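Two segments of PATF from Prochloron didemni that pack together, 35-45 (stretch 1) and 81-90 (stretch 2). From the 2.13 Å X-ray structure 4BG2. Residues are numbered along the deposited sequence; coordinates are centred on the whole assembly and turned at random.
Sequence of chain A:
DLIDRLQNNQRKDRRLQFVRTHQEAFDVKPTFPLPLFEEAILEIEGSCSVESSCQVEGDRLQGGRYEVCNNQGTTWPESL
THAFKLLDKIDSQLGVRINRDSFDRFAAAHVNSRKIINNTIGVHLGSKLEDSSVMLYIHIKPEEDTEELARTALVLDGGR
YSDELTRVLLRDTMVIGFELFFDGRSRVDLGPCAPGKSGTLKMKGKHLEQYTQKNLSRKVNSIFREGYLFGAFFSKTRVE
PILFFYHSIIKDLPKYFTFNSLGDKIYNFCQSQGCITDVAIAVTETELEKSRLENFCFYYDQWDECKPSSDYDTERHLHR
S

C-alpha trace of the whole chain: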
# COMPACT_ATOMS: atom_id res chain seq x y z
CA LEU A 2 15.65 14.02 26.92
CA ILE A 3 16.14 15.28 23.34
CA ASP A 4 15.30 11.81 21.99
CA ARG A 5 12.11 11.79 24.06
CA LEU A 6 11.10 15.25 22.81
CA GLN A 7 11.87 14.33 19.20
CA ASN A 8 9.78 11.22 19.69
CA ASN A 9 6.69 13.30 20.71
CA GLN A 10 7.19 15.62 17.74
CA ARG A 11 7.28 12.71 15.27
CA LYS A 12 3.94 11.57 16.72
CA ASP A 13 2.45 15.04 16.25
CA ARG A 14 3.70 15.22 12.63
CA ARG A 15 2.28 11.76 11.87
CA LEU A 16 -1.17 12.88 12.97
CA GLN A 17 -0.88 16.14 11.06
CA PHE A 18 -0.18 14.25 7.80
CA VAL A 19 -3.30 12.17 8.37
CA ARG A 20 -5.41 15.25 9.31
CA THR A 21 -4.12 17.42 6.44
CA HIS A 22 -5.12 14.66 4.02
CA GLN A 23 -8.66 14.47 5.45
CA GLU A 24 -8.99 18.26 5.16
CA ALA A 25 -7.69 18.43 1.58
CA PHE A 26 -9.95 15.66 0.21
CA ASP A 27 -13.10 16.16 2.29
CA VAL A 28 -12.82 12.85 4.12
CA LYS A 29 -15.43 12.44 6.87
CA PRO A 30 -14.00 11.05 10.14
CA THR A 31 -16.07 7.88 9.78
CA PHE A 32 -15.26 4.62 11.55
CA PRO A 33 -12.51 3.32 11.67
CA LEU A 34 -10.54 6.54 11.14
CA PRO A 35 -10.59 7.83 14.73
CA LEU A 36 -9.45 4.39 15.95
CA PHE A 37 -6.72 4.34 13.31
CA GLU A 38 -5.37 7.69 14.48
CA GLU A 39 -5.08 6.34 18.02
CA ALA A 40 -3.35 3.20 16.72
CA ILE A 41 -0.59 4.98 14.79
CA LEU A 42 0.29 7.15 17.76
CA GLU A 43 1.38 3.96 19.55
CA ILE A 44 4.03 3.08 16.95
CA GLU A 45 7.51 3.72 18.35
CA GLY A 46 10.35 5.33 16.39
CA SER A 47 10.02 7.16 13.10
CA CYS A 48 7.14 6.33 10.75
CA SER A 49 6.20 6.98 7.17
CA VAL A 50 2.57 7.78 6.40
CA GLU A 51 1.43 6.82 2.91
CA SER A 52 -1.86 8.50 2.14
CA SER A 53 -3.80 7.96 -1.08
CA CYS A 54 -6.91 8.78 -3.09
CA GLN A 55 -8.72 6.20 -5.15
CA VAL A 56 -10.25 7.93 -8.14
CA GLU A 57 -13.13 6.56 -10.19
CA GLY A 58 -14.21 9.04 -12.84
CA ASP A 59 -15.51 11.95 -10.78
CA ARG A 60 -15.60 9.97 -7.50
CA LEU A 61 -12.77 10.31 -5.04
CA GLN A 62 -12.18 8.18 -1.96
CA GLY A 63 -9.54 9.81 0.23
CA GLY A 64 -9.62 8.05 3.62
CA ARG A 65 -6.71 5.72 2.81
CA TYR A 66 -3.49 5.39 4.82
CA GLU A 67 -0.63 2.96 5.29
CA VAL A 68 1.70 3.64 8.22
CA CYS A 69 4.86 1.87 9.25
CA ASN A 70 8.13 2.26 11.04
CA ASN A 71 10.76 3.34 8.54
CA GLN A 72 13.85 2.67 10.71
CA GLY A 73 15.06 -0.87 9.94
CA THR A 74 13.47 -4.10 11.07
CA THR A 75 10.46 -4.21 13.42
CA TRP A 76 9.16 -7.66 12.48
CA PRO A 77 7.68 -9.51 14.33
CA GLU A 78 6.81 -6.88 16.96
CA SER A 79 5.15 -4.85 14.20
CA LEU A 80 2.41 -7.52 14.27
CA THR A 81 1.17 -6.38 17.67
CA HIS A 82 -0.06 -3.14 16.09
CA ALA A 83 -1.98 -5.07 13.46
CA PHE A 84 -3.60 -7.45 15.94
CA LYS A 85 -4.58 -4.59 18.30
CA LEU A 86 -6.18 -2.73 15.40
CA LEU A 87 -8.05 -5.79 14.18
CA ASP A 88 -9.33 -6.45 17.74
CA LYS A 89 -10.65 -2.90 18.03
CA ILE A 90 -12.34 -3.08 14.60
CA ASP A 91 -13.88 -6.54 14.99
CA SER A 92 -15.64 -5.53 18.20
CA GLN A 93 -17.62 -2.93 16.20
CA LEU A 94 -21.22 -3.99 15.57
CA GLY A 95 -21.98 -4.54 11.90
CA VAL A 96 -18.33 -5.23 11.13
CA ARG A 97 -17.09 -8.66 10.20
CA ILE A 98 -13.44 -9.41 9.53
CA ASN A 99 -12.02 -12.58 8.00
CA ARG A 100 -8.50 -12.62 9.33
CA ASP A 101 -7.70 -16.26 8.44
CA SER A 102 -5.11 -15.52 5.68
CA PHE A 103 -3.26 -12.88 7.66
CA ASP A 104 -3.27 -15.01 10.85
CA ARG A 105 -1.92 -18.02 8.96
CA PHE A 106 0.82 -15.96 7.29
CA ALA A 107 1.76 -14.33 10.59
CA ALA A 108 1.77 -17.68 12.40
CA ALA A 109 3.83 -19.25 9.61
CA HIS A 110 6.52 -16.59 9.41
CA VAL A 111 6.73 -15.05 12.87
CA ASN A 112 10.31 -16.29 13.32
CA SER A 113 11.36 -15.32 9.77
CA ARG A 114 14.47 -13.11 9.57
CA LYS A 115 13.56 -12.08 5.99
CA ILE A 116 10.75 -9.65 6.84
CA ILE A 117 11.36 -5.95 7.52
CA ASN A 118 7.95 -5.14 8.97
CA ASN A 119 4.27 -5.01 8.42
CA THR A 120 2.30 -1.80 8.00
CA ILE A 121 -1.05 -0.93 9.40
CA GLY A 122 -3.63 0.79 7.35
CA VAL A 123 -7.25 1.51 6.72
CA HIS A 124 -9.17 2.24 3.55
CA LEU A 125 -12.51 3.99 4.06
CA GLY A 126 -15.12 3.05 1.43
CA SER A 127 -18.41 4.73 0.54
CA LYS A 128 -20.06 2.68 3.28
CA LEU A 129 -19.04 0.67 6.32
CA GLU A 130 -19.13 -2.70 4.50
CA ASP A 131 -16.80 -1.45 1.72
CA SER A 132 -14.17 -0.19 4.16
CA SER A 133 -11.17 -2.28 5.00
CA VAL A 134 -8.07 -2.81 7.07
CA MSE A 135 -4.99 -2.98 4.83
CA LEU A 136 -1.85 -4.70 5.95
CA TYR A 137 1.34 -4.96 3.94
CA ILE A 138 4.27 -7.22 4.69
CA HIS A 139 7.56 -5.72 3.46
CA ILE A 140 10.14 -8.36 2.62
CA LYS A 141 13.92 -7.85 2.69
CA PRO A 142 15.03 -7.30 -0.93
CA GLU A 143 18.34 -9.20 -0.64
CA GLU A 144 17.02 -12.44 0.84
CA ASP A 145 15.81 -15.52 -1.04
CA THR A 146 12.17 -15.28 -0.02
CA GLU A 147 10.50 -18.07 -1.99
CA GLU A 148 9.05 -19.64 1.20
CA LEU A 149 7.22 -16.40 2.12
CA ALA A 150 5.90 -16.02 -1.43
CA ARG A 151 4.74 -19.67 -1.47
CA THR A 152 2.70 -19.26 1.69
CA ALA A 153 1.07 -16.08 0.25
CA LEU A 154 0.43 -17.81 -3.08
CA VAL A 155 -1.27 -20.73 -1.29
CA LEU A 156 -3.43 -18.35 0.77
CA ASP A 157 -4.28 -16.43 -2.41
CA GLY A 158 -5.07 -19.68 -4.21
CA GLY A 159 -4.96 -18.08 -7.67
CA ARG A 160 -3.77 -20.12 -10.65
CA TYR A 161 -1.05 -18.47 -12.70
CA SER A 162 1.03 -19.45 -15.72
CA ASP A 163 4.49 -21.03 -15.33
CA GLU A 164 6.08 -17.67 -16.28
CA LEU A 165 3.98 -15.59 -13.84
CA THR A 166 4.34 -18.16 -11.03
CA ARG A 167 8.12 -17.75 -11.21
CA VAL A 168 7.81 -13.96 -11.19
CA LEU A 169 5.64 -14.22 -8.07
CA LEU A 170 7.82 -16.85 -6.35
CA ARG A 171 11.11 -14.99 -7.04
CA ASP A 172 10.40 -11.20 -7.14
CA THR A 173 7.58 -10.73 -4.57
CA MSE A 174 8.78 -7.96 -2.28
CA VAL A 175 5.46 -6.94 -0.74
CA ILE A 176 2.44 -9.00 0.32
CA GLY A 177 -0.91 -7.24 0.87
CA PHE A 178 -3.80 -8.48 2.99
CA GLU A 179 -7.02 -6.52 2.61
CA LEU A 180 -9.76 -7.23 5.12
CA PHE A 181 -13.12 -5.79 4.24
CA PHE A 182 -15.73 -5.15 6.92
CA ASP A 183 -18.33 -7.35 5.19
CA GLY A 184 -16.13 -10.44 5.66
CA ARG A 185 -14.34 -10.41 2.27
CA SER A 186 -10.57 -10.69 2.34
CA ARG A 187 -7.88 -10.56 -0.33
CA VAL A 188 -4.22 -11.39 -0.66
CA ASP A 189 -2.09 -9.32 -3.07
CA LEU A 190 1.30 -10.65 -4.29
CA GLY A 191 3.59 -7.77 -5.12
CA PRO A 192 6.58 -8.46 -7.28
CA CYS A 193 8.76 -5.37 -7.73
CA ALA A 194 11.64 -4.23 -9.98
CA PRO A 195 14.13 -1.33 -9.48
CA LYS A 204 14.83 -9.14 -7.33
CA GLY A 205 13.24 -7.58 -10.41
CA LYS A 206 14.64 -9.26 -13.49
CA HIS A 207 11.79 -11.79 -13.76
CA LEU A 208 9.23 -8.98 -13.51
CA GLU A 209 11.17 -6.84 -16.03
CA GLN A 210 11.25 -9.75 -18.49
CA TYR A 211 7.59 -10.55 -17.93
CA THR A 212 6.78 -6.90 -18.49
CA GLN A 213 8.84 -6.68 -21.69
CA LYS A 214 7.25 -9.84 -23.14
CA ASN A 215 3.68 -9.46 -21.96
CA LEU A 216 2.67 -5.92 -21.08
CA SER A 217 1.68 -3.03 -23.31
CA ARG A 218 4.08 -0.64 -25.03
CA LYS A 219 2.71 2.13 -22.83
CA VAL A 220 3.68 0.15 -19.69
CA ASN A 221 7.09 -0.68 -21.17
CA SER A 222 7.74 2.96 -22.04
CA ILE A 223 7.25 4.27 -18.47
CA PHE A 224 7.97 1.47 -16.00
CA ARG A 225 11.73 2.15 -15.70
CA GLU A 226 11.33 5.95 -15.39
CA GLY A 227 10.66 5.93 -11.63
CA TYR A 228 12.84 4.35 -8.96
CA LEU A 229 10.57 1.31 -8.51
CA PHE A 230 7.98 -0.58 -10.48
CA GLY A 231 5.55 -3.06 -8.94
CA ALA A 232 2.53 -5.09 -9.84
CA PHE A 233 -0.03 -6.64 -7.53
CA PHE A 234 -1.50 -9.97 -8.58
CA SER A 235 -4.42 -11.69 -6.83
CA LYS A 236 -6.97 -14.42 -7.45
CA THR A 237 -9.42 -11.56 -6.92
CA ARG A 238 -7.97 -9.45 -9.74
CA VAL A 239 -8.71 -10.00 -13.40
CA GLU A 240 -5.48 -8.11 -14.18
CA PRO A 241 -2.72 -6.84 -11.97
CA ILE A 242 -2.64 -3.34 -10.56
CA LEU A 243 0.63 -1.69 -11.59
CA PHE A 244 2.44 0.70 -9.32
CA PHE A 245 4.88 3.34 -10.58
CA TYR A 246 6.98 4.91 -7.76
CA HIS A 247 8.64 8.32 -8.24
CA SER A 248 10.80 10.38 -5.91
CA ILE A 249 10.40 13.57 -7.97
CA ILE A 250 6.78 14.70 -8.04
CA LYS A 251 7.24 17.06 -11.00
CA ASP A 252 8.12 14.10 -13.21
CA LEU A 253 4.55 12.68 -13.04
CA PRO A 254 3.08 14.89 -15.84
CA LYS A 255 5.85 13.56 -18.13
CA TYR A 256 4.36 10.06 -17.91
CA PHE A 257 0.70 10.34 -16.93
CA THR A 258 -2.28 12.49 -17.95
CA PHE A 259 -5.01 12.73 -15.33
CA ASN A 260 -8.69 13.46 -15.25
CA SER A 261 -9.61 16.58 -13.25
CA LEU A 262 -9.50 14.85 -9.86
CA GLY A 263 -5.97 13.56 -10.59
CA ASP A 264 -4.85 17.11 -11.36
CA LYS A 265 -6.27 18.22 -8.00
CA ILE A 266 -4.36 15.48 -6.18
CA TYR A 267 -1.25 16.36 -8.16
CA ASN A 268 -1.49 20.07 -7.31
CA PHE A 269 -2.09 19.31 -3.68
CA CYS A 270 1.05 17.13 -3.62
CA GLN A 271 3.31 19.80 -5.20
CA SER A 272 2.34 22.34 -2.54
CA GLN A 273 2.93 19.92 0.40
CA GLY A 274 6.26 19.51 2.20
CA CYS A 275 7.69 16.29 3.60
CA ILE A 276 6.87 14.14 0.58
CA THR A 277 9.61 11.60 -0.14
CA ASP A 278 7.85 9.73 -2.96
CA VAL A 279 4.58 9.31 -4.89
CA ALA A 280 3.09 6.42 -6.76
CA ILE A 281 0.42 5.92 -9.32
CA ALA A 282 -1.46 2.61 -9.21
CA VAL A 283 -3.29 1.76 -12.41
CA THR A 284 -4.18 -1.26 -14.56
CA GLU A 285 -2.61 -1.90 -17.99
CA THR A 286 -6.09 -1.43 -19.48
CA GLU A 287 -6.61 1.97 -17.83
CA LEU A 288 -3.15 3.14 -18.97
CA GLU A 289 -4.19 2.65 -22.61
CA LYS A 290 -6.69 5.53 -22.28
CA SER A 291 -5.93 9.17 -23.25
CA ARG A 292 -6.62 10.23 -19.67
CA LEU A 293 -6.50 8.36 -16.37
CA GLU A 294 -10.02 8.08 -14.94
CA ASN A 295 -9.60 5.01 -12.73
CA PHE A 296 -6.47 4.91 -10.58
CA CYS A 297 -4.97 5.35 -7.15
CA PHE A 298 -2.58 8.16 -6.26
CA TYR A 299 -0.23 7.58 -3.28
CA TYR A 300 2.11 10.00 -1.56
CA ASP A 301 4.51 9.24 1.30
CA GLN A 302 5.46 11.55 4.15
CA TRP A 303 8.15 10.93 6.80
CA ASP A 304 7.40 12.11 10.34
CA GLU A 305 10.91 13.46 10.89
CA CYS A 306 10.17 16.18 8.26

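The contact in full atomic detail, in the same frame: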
# COMPACT_ATOMS: atom_id res chain seq x y z
N PRO A 35 -11.05 7.48 13.37
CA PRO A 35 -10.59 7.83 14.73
C PRO A 35 -9.77 6.77 15.44
O PRO A 35 -8.73 7.08 16.03
CB PRO A 35 -11.90 8.09 15.49
CG PRO A 35 -12.87 8.52 14.44
CD PRO A 35 -12.49 7.74 13.20
N LEU A 36 -10.21 5.51 15.39
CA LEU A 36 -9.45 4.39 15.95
C LEU A 36 -8.06 4.27 15.31
O LEU A 36 -7.07 3.99 15.99
CB LEU A 36 -10.18 3.06 15.74
CG LEU A 36 -11.27 2.63 16.72
CD1 LEU A 36 -11.99 1.41 16.18
CD2 LEU A 36 -10.66 2.34 18.09
N PHE A 37 -7.99 4.45 13.99
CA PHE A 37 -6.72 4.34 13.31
C PHE A 37 -5.71 5.39 13.77
O PHE A 37 -4.52 5.11 13.98
CB PHE A 37 -6.92 4.47 11.82
CG PHE A 37 -5.68 4.28 11.05
CD1 PHE A 37 -5.05 3.03 11.02
CD2 PHE A 37 -5.10 5.33 10.38
CE1 PHE A 37 -3.89 2.84 10.30
CE2 PHE A 37 -3.93 5.14 9.66
CZ PHE A 37 -3.33 3.90 9.63
N GLU A 38 -6.21 6.60 14.00
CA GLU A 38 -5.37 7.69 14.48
C GLU A 38 -4.77 7.34 15.84
O GLU A 38 -3.57 7.55 16.07
CB GLU A 38 -6.20 8.99 14.56
CG GLU A 38 -6.61 9.55 13.20
CD GLU A 38 -7.46 10.82 13.28
OE1 GLU A 38 -7.80 11.27 14.40
OE2 GLU A 38 -7.79 11.41 12.22
N GLU A 39 -5.58 6.78 16.73
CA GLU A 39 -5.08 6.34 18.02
C GLU A 39 -4.04 5.24 17.83
O GLU A 39 -3.00 5.22 18.50
CB GLU A 39 -6.22 5.85 18.92
CG GLU A 39 -7.21 6.95 19.25
CD GLU A 39 -8.43 6.49 20.05
OE1 GLU A 39 -9.09 5.48 19.68
OE2 GLU A 39 -8.74 7.17 21.05
N ALA A 40 -4.28 4.32 16.90
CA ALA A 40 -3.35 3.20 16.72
C ALA A 40 -1.95 3.65 16.26
O ALA A 40 -0.93 3.16 16.77
CB ALA A 40 -3.91 2.18 15.77
N ILE A 41 -1.89 4.60 15.34
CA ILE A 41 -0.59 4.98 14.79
C ILE A 41 0.24 5.81 15.75
O ILE A 41 1.46 5.89 15.61
CB ILE A 41 -0.68 5.71 13.44
CG1 ILE A 41 -1.26 7.11 13.62
CG2 ILE A 41 -1.42 4.86 12.43
CD1 ILE A 41 -1.51 7.82 12.32
N LEU A 42 -0.41 6.44 16.71
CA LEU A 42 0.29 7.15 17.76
C LEU A 42 1.07 6.21 18.68
O LEU A 42 2.00 6.66 19.33
CB LEU A 42 -0.69 7.98 18.60
CG LEU A 42 -1.28 9.22 17.93
CD1 LEU A 42 -2.18 9.96 18.91
CD2 LEU A 42 -0.17 10.13 17.44
N GLU A 43 0.69 4.93 18.72
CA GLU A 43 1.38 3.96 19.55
C GLU A 43 2.62 3.36 18.90
O GLU A 43 3.37 2.66 19.56
CB GLU A 43 0.44 2.81 19.93
CG GLU A 43 -0.77 3.25 20.75
CD GLU A 43 -1.56 2.07 21.28
OE1 GLU A 43 -1.80 1.10 20.52
OE2 GLU A 43 -1.94 2.09 22.47
N ILE A 44 2.85 3.62 17.62
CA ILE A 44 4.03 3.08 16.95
C ILE A 44 5.26 3.85 17.41
O ILE A 44 5.29 5.09 17.35
CB ILE A 44 3.91 3.11 15.42
CG1 ILE A 44 2.69 2.31 14.99
CG2 ILE A 44 5.15 2.49 14.77
CD1 ILE A 44 2.29 2.54 13.56
N GLU A 45 6.27 3.11 17.88
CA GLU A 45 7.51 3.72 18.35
C GLU A 45 8.50 3.96 17.22
O GLU A 45 8.52 3.23 16.22
CB GLU A 45 8.15 2.88 19.47
CG GLU A 45 7.46 3.00 20.84
CD GLU A 45 7.31 4.44 21.33
OE1 GLU A 45 8.23 5.27 21.08
OE2 GLU A 45 6.27 4.75 21.96
N THR A 81 2.01 -6.72 16.55
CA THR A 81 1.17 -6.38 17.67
C THR A 81 0.25 -5.22 17.31
O THR A 81 -0.90 -5.20 17.70
CB THR A 81 1.98 -6.03 18.91
OG1 THR A 81 2.91 -4.98 18.59
CG2 THR A 81 2.73 -7.25 19.39
N HIS A 82 0.76 -4.27 16.53
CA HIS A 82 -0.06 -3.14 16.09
C HIS A 82 -1.22 -3.59 15.22
O HIS A 82 -2.33 -3.08 15.34
CB HIS A 82 0.81 -2.10 15.35
CG HIS A 82 1.86 -1.49 16.22
ND1 HIS A 82 1.56 -0.76 17.34
CD2 HIS A 82 3.21 -1.57 16.17
CE1 HIS A 82 2.67 -0.38 17.94
NE2 HIS A 82 3.69 -0.85 17.24
N ALA A 83 -0.96 -4.54 14.34
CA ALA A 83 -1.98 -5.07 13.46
C ALA A 83 -3.06 -5.79 14.26
O ALA A 83 -4.25 -5.53 14.09
CB ALA A 83 -1.37 -6.04 12.47
N PHE A 84 -2.65 -6.68 15.14
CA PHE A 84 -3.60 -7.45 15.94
C PHE A 84 -4.43 -6.55 16.84
O PHE A 84 -5.63 -6.76 16.95
CB PHE A 84 -2.89 -8.55 16.74
CG PHE A 84 -2.29 -9.63 15.87
CD1 PHE A 84 -3.01 -10.22 14.85
CD2 PHE A 84 -1.00 -10.06 16.08
CE1 PHE A 84 -2.47 -11.23 14.06
CE2 PHE A 84 -0.45 -11.07 15.31
CZ PHE A 84 -1.18 -11.64 14.29
N LYS A 85 -3.82 -5.57 17.50
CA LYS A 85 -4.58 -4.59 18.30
C LYS A 85 -5.64 -3.88 17.48
O LYS A 85 -6.74 -3.68 17.95
CB LYS A 85 -3.68 -3.51 18.87
CG LYS A 85 -2.94 -3.86 20.15
CD LYS A 85 -1.86 -2.80 20.39
CE LYS A 85 -1.48 -2.66 21.84
NZ LYS A 85 -1.09 -3.97 22.42
N LEU A 86 -5.27 -3.47 16.27
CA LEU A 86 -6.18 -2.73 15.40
C LEU A 86 -7.34 -3.61 14.99
O LEU A 86 -8.50 -3.19 15.07
CB LEU A 86 -5.44 -2.23 14.15
CG LEU A 86 -6.28 -1.46 13.14
CD1 LEU A 86 -6.85 -0.21 13.80
CD2 LEU A 86 -5.46 -1.10 11.89
N LEU A 87 -7.03 -4.83 14.56
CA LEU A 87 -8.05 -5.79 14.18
C LEU A 87 -9.01 -6.09 15.33
O LEU A 87 -10.20 -6.21 15.11
CB LEU A 87 -7.42 -7.08 13.66
CG LEU A 87 -6.66 -7.01 12.33
CD1 LEU A 87 -5.93 -8.30 12.08
CD2 LEU A 87 -7.58 -6.72 11.16
N ASP A 88 -8.49 -6.23 16.55
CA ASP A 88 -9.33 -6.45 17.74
C ASP A 88 -10.28 -5.28 17.97
O ASP A 88 -11.46 -5.48 18.18
CB ASP A 88 -8.49 -6.68 19.00
CG ASP A 88 -7.83 -8.05 19.04
OD1 ASP A 88 -8.19 -8.94 18.23
OD2 ASP A 88 -6.91 -8.25 19.88
N LYS A 89 -9.77 -4.06 17.89
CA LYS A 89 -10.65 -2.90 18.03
C LYS A 89 -11.74 -2.84 16.93
O LYS A 89 -12.91 -2.58 17.20
CB LYS A 89 -9.83 -1.61 18.10
CG LYS A 89 -8.87 -1.63 19.28
CD LYS A 89 -8.66 -0.30 19.98
CE LYS A 89 -8.48 -0.52 21.47
NZ LYS A 89 -8.51 0.79 22.17
N ILE A 90 -11.39 -3.18 15.71
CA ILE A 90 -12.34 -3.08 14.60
C ILE A 90 -13.40 -4.18 14.66
O ILE A 90 -14.58 -3.94 14.40
CB ILE A 90 -11.59 -3.04 13.26
CG1 ILE A 90 -10.88 -1.69 13.15
CG2 ILE A 90 -12.54 -3.25 12.08
CD1 ILE A 90 -9.80 -1.63 12.11
O HOH W 1 -0.82 0.49 17.62
O HOH W 2 6.15 0.17 17.92

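At the centre of this contact, small meets large. Ala 40 points toward the other helix, and its CB lies 4.3 Å from CD1 of Leu 86. The Leu 86 CA-to-CB bond runs sideways, but its t, p rotamer brings the end of the side chain nearer, so one leucine reaches two partners: its CD2 also sits 4.2 Å from CD1 of Phe 37, at the edge of that ring and near its plane. The backbones follow suit, with the CA atoms of Ala 40 and Leu 86 6.7 Å apart. One turn back along the first helix, Leu 36 extends the apolar strip, its CD1 4.5 Å from CG1 of Ile 90 and its CD2 3.8 Å from CD of Lys 89, a lysine that contributes methylene carbon here.

The helices run nearly antiparallel, at 156°, with axes 10.5 Å apart at closest approach. Leu 36 and Ala 40 therefore meet Lys 89 and Leu 86 in reverse order, and Glu 43, in the loop that follows, meets His 82; the contact residues on each side are spaced by three or four.

Beyond the first helix the chain turns, and His 82 receives it. CG1 of Ile 44 stands 3.9 Å from the centroid of the His 82 ring, almost exactly on the ring normal, a CH-pi contact that uses the imidazole as an apolar surface. Its nitrogens face water instead. Water 1 lies 2.7 Å from His 82 ND1 and donates to Ala 40 O at 2.8 Å and to Glu 43 OE1 at 3.1 Å; water 2 lies 2.7 Å from His 82 NE2 and accepts from Glu 45 N at 2.9 Å.

No direct hydrogen bond crosses between the stretches. Even at the exposed edge, Glu 43 OE1 approaches Lys 85 through its CD, at 3.9 Å. The rule is apolar packing within, water-mediated polarity at one end.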